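Dipeptide transport protein DPPA (Bacillus subtilis, PDB 1HI9) hydrolyses the N-terminal residue from peptides containing D-amino acids, as a zinc-dependent aminopeptidase whose ten subunits enclose a central chamber holding the active sites. Local coordinates at residues K83-S86 and M87-L91; Q259-L262 and V263-L267; I43-A46 and F47-G50. All coordinates share one frame; numbering follows the deposited sequence.

Contact 1: K83-S86 and M87-L91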
loop_
_atom_site.group_PDB
_atom_site.type_symbol
_atom_site.label_atom_id
_atom_site.label_comp_id
_atom_site.label_asym_id
_atom_site.label_seq_id
_atom_site.Cartn_x
_atom_site.Cartn_y
_atom_site.Cartn_z
ATOM N N LYS A 83 -11.498 -10.415 -29.265
ATOM C CA LYS A 83 -11.668 -10.679 -30.694
ATOM C C LYS A 83 -12.618 -11.865 -30.849
ATOM O O LYS A 83 -12.492 -12.869 -30.148
ATOM C CB LYS A 83 -10.334 -11.019 -31.357
ATOM C CG LYS A 83 -9.359 -9.871 -31.381
ATOM C CD LYS A 83 -7.969 -10.323 -31.795
ATOM C CE LYS A 83 -7.403 -11.328 -30.804
ATOM N NZ LYS A 83 -5.930 -11.404 -30.915
ATOM N N PRO A 84 -13.584 -11.758 -31.770
ATOM C CA PRO A 84 -14.569 -12.816 -32.028
ATOM C C PRO A 84 -13.985 -14.243 -32.009
ATOM O O PRO A 84 -14.612 -15.165 -31.473
ATOM C CB PRO A 84 -15.134 -12.425 -33.388
ATOM C CG PRO A 84 -15.113 -10.928 -33.318
ATOM C CD PRO A 84 -13.757 -10.637 -32.710
ATOM N N PHE A 85 -12.792 -14.425 -32.577
ATOM C CA PHE A 85 -12.182 -15.749 -32.601
ATOM C C PHE A 85 -10.828 -15.892 -31.904
ATOM O O PHE A 85 -10.019 -16.739 -32.264
ATOM C CB PHE A 85 -12.125 -16.292 -34.041
ATOM C CG PHE A 85 -13.482 -16.573 -34.618
ATOM C CD1 PHE A 85 -14.172 -15.588 -35.322
ATOM C CD2 PHE A 85 -14.120 -17.780 -34.359
ATOM C CE1 PHE A 85 -15.483 -15.799 -35.749
ATOM C CE2 PHE A 85 -15.425 -18.000 -34.781
ATOM C CZ PHE A 85 -16.111 -17.008 -35.475
ATOM N N SER A 86 -10.611 -15.045 -30.903
ATOM C CA SER A 86 -9.426 -15.079 -30.059
ATOM C C SER A 86 -8.115 -15.429 -30.756
ATOM O O SER A 86 -7.622 -14.652 -31.577
ATOM C CB SER A 86 -9.684 -16.058 -28.895
ATOM O OG SER A 86 -8.657 -16.026 -27.914
ATOM N N MET A 87 -7.553 -16.590 -30.413
ATOM C CA MET A 87 -6.293 -17.052 -30.979
ATOM C C MET A 87 -6.264 -17.266 -32.497
ATOM O O MET A 87 -5.187 -17.289 -33.093
ATOM C CB MET A 87 -5.852 -18.335 -30.272
ATOM C CG MET A 87 -5.674 -18.164 -28.781
ATOM S SD MET A 87 -4.973 -19.612 -27.956
ATOM C CE MET A 87 -3.255 -19.432 -28.350
ATOM N N VAL A 88 -7.425 -17.430 -33.125
ATOM C CA VAL A 88 -7.452 -17.619 -34.572
ATOM C C VAL A 88 -8.187 -16.497 -35.311
ATOM O O VAL A 88 -8.652 -16.676 -36.434
ATOM C CB VAL A 88 -8.055 -19.006 -34.970
ATOM C CG1 VAL A 88 -7.035 -20.100 -34.697
ATOM C CG2 VAL A 88 -9.341 -19.281 -34.190
ATOM N N GLU A 89 -8.278 -15.337 -34.670
ATOM C CA GLU A 89 -8.912 -14.173 -35.265
ATOM C C GLU A 89 -8.185 -13.781 -36.554
ATOM O O GLU A 89 -6.952 -13.709 -36.593
ATOM C CB GLU A 89 -8.870 -12.992 -34.296
ATOM C CG GLU A 89 -9.439 -11.726 -34.890
ATOM C CD GLU A 89 -10.924 -11.856 -35.191
ATOM O OE1 GLU A 89 -11.410 -11.145 -36.108
ATOM O OE2 GLU A 89 -11.605 -12.660 -34.505
ATOM N N GLY A 90 -8.954 -13.543 -37.611
ATOM C CA GLY A 90 -8.366 -13.148 -38.878
ATOM C C GLY A 90 -8.065 -14.285 -39.836
ATOM O O GLY A 90 -7.683 -14.053 -40.981
ATOM N N LEU A 91 -8.239 -15.516 -39.379
ATOM C CA LEU A 91 -7.974 -16.683 -40.218
ATOM C C LEU A 91 -9.216 -17.068 -41.041
ATOM O O LEU A 91 -10.268 -17.361 -40.476
ATOM C CB LEU A 91 -7.556 -17.863 -39.329
ATOM C CG LEU A 91 -6.684 -18.971 -39.933
ATOM C CD1 LEU A 91 -6.472 -20.075 -38.911
ATOM C CD2 LEU A 91 -7.330 -19.538 -41.178
#
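E89 reaches back along the chain and lays its carboxylate against P84 and F85. Its CG stands trans to the backbone N (chi1 176°), and a bend at chi2 of 65° then turns the carboxylate toward P84 and the F85 amide. There E89 OE2 accepts the backbone N-H of F85 at 2.9 Å (F85 N to E89 OE2), nearly in line with the CD-OE2 bond. The same oxygen touches P84 CD at 3.5 Å and lies at the edge of the F85 ring, close to its plane, with the carboxylate and ring planes 25° apart. The aliphatic part of the glutamate is used as well, for E89 CG rests on K83 CD at 3.7 Å. An alanine in place of E89 would probably leave the F85 amide without this acceptor and remove the CG contact with the K83 chain. Two backbone bonds tighten the bend: V88 N gives to F85 O at 2.8 Å, and E89 N to S86 O at 3.2 Å, the latter donor standing well above the carbonyl plane. S86 directs its own side chain to the other side, against Y258 of helix 254-268. A type I turn over K83-S86 is followed by a type II turn over V88-L91, and between them M87 sits beside the zinc ligands D8 and E133, making this a loop that lines the dizinc site.

Contact 2: Q259-L262 and V263-L267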
loop_
_atom_site.group_PDB
_atom_site.type_symbol
_atom_site.label_atom_id
_atom_site.label_comp_id
_atom_site.label_asym_id
_atom_site.label_seq_id
_atom_site.Cartn_x
_atom_site.Cartn_y
_atom_site.Cartn_z
ATOM N N GLN A 259 -16.496 -20.319 -30.117
ATOM C CA GLN A 259 -17.030 -19.227 -29.312
ATOM C C GLN A 259 -17.682 -19.714 -28.023
ATOM O O GLN A 259 -17.635 -19.025 -27.005
ATOM C CB GLN A 259 -18.000 -18.393 -30.137
ATOM C CG GLN A 259 -17.269 -17.536 -31.155
ATOM C CD GLN A 259 -18.152 -16.465 -31.763
ATOM O OE1 GLN A 259 -17.660 -15.452 -32.271
ATOM N NE2 GLN A 259 -19.462 -16.682 -31.722
ATOM N N ALA A 260 -18.273 -20.902 -28.060
ATOM C CA ALA A 260 -18.881 -21.447 -26.863
ATOM C C ALA A 260 -17.750 -21.674 -25.861
ATOM O O ALA A 260 -17.927 -21.479 -24.660
ATOM C CB ALA A 260 -19.591 -22.754 -27.177
ATOM N N MET A 261 -16.583 -22.080 -26.361
ATOM C CA MET A 261 -15.428 -22.316 -25.500
ATOM C C MET A 261 -15.017 -21.004 -24.843
ATOM O O MET A 261 -14.769 -20.958 -23.643
ATOM C CB MET A 261 -14.267 -22.898 -26.320
ATOM C CG MET A 261 -12.963 -23.096 -25.553
ATOM S SD MET A 261 -11.966 -21.586 -25.480
ATOM C CE MET A 261 -11.596 -21.399 -27.219
ATOM N N LEU A 262 -14.966 -19.936 -25.632
ATOM C CA LEU A 262 -14.585 -18.623 -25.121
ATOM C C LEU A 262 -15.483 -18.172 -23.983
ATOM O O LEU A 262 -15.002 -17.730 -22.937
ATOM C CB LEU A 262 -14.625 -17.596 -26.246
ATOM C CG LEU A 262 -13.586 -17.814 -27.356
ATOM C CD1 LEU A 262 -13.791 -16.779 -28.452
ATOM C CD2 LEU A 262 -12.174 -17.702 -26.774
ATOM N N VAL A 263 -16.790 -18.275 -24.186
ATOM C CA VAL A 263 -17.758 -17.884 -23.170
ATOM C C VAL A 263 -17.714 -18.772 -21.924
ATOM O O VAL A 263 -17.656 -18.259 -20.806
ATOM C CB VAL A 263 -19.184 -17.891 -23.750
ATOM C CG1 VAL A 263 -20.198 -17.595 -22.655
ATOM C CG2 VAL A 263 -19.281 -16.844 -24.849
ATOM N N MET A 264 -17.754 -20.092 -22.116
ATOM C CA MET A 264 -17.712 -21.036 -21.004
ATOM C C MET A 264 -16.457 -20.884 -20.154
ATOM O O MET A 264 -16.534 -20.948 -18.930
ATOM C CB MET A 264 -17.808 -22.477 -21.515
ATOM C CG MET A 264 -19.225 -22.921 -21.895
ATOM S SD MET A 264 -19.254 -24.602 -22.653
ATOM C CE MET A 264 -19.366 -24.151 -24.295
ATOM N N THR A 265 -15.300 -20.692 -20.784
ATOM C CA THR A 265 -14.081 -20.523 -20.005
ATOM C C THR A 265 -14.095 -19.152 -19.320
ATOM O O THR A 265 -13.617 -19.003 -18.193
ATOM C CB THR A 265 -12.806 -20.660 -20.896
ATOM O OG1 THR A 265 -12.854 -19.729 -21.997
ATOM C CG2 THR A 265 -12.700 -22.070 -21.431
ATOM N N GLU A 266 -14.646 -18.154 -20.006
ATOM C CA GLU A 266 -14.727 -16.810 -19.439
ATOM C C GLU A 266 -15.580 -16.847 -18.159
ATOM O O GLU A 266 -15.267 -16.195 -17.162
ATOM C CB GLU A 266 -15.352 -15.835 -20.445
ATOM C CG GLU A 266 -15.286 -14.388 -19.999
ATOM C CD GLU A 266 -13.856 -13.871 -19.942
ATOM O OE1 GLU A 266 -13.605 -12.903 -19.209
ATOM O OE2 GLU A 266 -12.976 -14.427 -20.633
ATOM N N LEU A 267 -16.660 -17.618 -18.195
ATOM C CA LEU A 267 -17.528 -17.744 -17.036
ATOM C C LEU A 267 -16.810 -18.493 -15.926
ATOM O O LEU A 267 -16.895 -18.127 -14.748
ATOM C CB LEU A 267 -18.803 -18.499 -17.402
ATOM C CG LEU A 267 -19.754 -17.790 -18.372
ATOM C CD1 LEU A 267 -20.782 -18.764 -18.904
ATOM C CD2 LEU A 267 -20.428 -16.626 -17.660
#
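T265 folds back over the preceding turn of helix 254-268, onto the carbonyls of M261 and L262. T265 CB lies 3.4 Å from M261 O. From there the side chain forks. With chi1 at 56°, OG1 is placed between the backbone N and the carbonyl carbon of T265, which brings the hydroxyl to M261 O at 2.8 Å and to L262 O at 3.1 Å; its single proton can serve either carbonyl. The methyl T265 CG2 also passes close to M261 O and ends 4.1 Å from M261 SD, on the side of the helix where both residues pack against F124 of strand 121-126. M261 O also accepts T265 N at 2.9 Å, with a nearly straight 163° geometry, and so may take a second bond from the hydroxyl. One position earlier, M264 carries its methyl CE over A260 CB, so closely that the exact separation is doubtful; both residues face L219 and F249 of the antiparallel sheet. E266 continues the ladder with its N-H on L262 O, while its carboxylate forms a salt bridge with R270 of a neighbouring subunit. The buried hydroxyl of T265 can therefore be satisfied within its own helix, by one carbonyl or the other, and that side of the helix can meet the sheet with methyl groups and thioethers.

Contact 3: I43-A46 and F47-G50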
loop_
_atom_site.group_PDB
_atom_site.type_symbol
_atom_site.label_atom_id
_atom_site.label_comp_id
_atom_site.label_asym_id
_atom_site.label_seq_id
_atom_site.Cartn_x
_atom_site.Cartn_y
_atom_site.Cartn_z
ATOM N N ILE A 43 8.600 -14.766 -39.800
ATOM C CA ILE A 43 8.076 -13.833 -40.778
ATOM C C ILE A 43 9.102 -13.601 -41.893
ATOM O O ILE A 43 8.766 -13.671 -43.072
ATOM C CB ILE A 43 7.733 -12.485 -40.117
ATOM C CG1 ILE A 43 6.648 -12.696 -39.056
ATOM C CG2 ILE A 43 7.240 -11.492 -41.164
ATOM C CD1 ILE A 43 6.416 -11.484 -38.157
ATOM N N ALA A 44 10.347 -13.331 -41.508
ATOM C CA ALA A 44 11.417 -13.090 -42.462
ATOM C C ALA A 44 11.560 -14.266 -43.403
ATOM O O ALA A 44 11.650 -14.093 -44.615
ATOM C CB ALA A 44 12.724 -12.853 -41.736
ATOM N N GLU A 45 11.572 -15.472 -42.851
ATOM C CA GLU A 45 11.714 -16.652 -43.683
ATOM C C GLU A 45 10.461 -16.917 -44.498
ATOM O O GLU A 45 10.526 -17.516 -45.567
ATOM C CB GLU A 45 12.057 -17.874 -42.831
ATOM C CG GLU A 45 12.407 -19.098 -43.656
ATOM C CD GLU A 45 13.355 -18.764 -44.800
ATOM O OE1 GLU A 45 14.350 -18.041 -44.558
ATOM O OE2 GLU A 45 13.107 -19.229 -45.932
ATOM N N ALA A 46 9.317 -16.468 -44.001
ATOM C CA ALA A 46 8.064 -16.667 -44.726
ATOM C C ALA A 46 8.124 -15.909 -46.043
ATOM O O ALA A 46 7.834 -16.463 -47.103
ATOM C CB ALA A 46 6.882 -16.176 -43.896
ATOM N N PHE A 47 8.485 -14.632 -45.958
ATOM C CA PHE A 47 8.599 -13.784 -47.136
ATOM C C PHE A 47 9.706 -14.312 -48.037
ATOM O O PHE A 47 9.539 -14.396 -49.253
ATOM C CB PHE A 47 8.913 -12.344 -46.729
ATOM C CG PHE A 47 7.743 -11.612 -46.141
ATOM C CD1 PHE A 47 7.836 -11.011 -44.893
ATOM C CD2 PHE A 47 6.554 -11.501 -46.847
ATOM C CE1 PHE A 47 6.762 -10.312 -44.357
ATOM C CE2 PHE A 47 5.477 -10.805 -46.316
ATOM C CZ PHE A 47 5.584 -10.208 -45.068
ATOM N N ASN A 48 10.832 -14.675 -47.432
ATOM C CA ASN A 48 11.962 -15.192 -48.182
ATOM C C ASN A 48 11.595 -16.457 -48.936
ATOM O O ASN A 48 12.258 -16.809 -49.908
ATOM C CB ASN A 48 13.135 -15.490 -47.246
ATOM C CG ASN A 48 14.334 -16.050 -47.982
ATOM O OD1 ASN A 48 14.850 -15.429 -48.915
ATOM N ND2 ASN A 48 14.789 -17.223 -47.566
ATOM N N SER A 49 10.543 -17.136 -48.491
ATOM C CA SER A 49 10.117 -18.371 -49.134
ATOM C C SER A 49 8.978 -18.192 -50.127
ATOM O O SER A 49 8.354 -19.170 -50.543
ATOM C CB SER A 49 9.721 -19.418 -48.086
ATOM O OG SER A 49 10.864 -19.985 -47.468
ATOM N N GLY A 50 8.696 -16.949 -50.503
ATOM C CA GLY A 50 7.645 -16.710 -51.474
ATOM C C GLY A 50 6.374 -16.051 -50.982
ATOM O O GLY A 50 5.680 -15.397 -51.763
#
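A Schellman motif ends helix 28-48 here, with G50 as its C-prime residue: the amide of the next residue turns back to A46 O, and G50 N bonds to F47 O. The positive phi of G50, 110°, would press a CB against the preceding carbonyl. Just before this cap, E45 bends at chi2 and swings its carboxylate along the helix to N48 and S49. N48 ND2 donates to E45 OE2 at 3.1 Å, on the syn side and 20° out of the carboxylate plane, and makes a weaker bond to E45 OE1; the amide and carboxylate planes are almost perpendicular. S49 OG lies 2.8 Å from E45 OE2 and 3.1 Å from E45 O, with one proton to share between them, and S49 N bonds to A46 O. On another face, I43 and F47 run side by side, I43 CG2 meeting F47 CE1 at 3.4 Å, and the F47 ring also meets the imidazole of H72. E45 itself packs against T195 and A199 of helix 187-203. A carboxylate near the C-terminal end of a helix would tend to be disfavoured by the helix dipole, a cost that the N48 amide and the S49 hydroxyl may partly offset.

Overall arrangement
Along the chain the order is contact 3, contact 1, contact 2. Contact 3 closes helix 28-48 ahead of strand 53-58 of the mixed sheet, and contact 1 lies in the loop that leaves that sheet's outer strand 76-80. Contact 2 belongs to helix 254-268, near the C-terminus. Contacts 1 and 2 touch, their centres 14 Å apart, with L262 against P84 and S86, so the loop that follows the mixed sheet meets the helix that lies on the antiparallel sheet. Contact 3 is remote, its centre 23 Å from contact 1 and 35 Å from contact 2, which lies on the opposite side of the chain's centre. Contacts 1 and 2 each also meet another subunit of the decamer, whereas no other chain of the assembly touches contact 3.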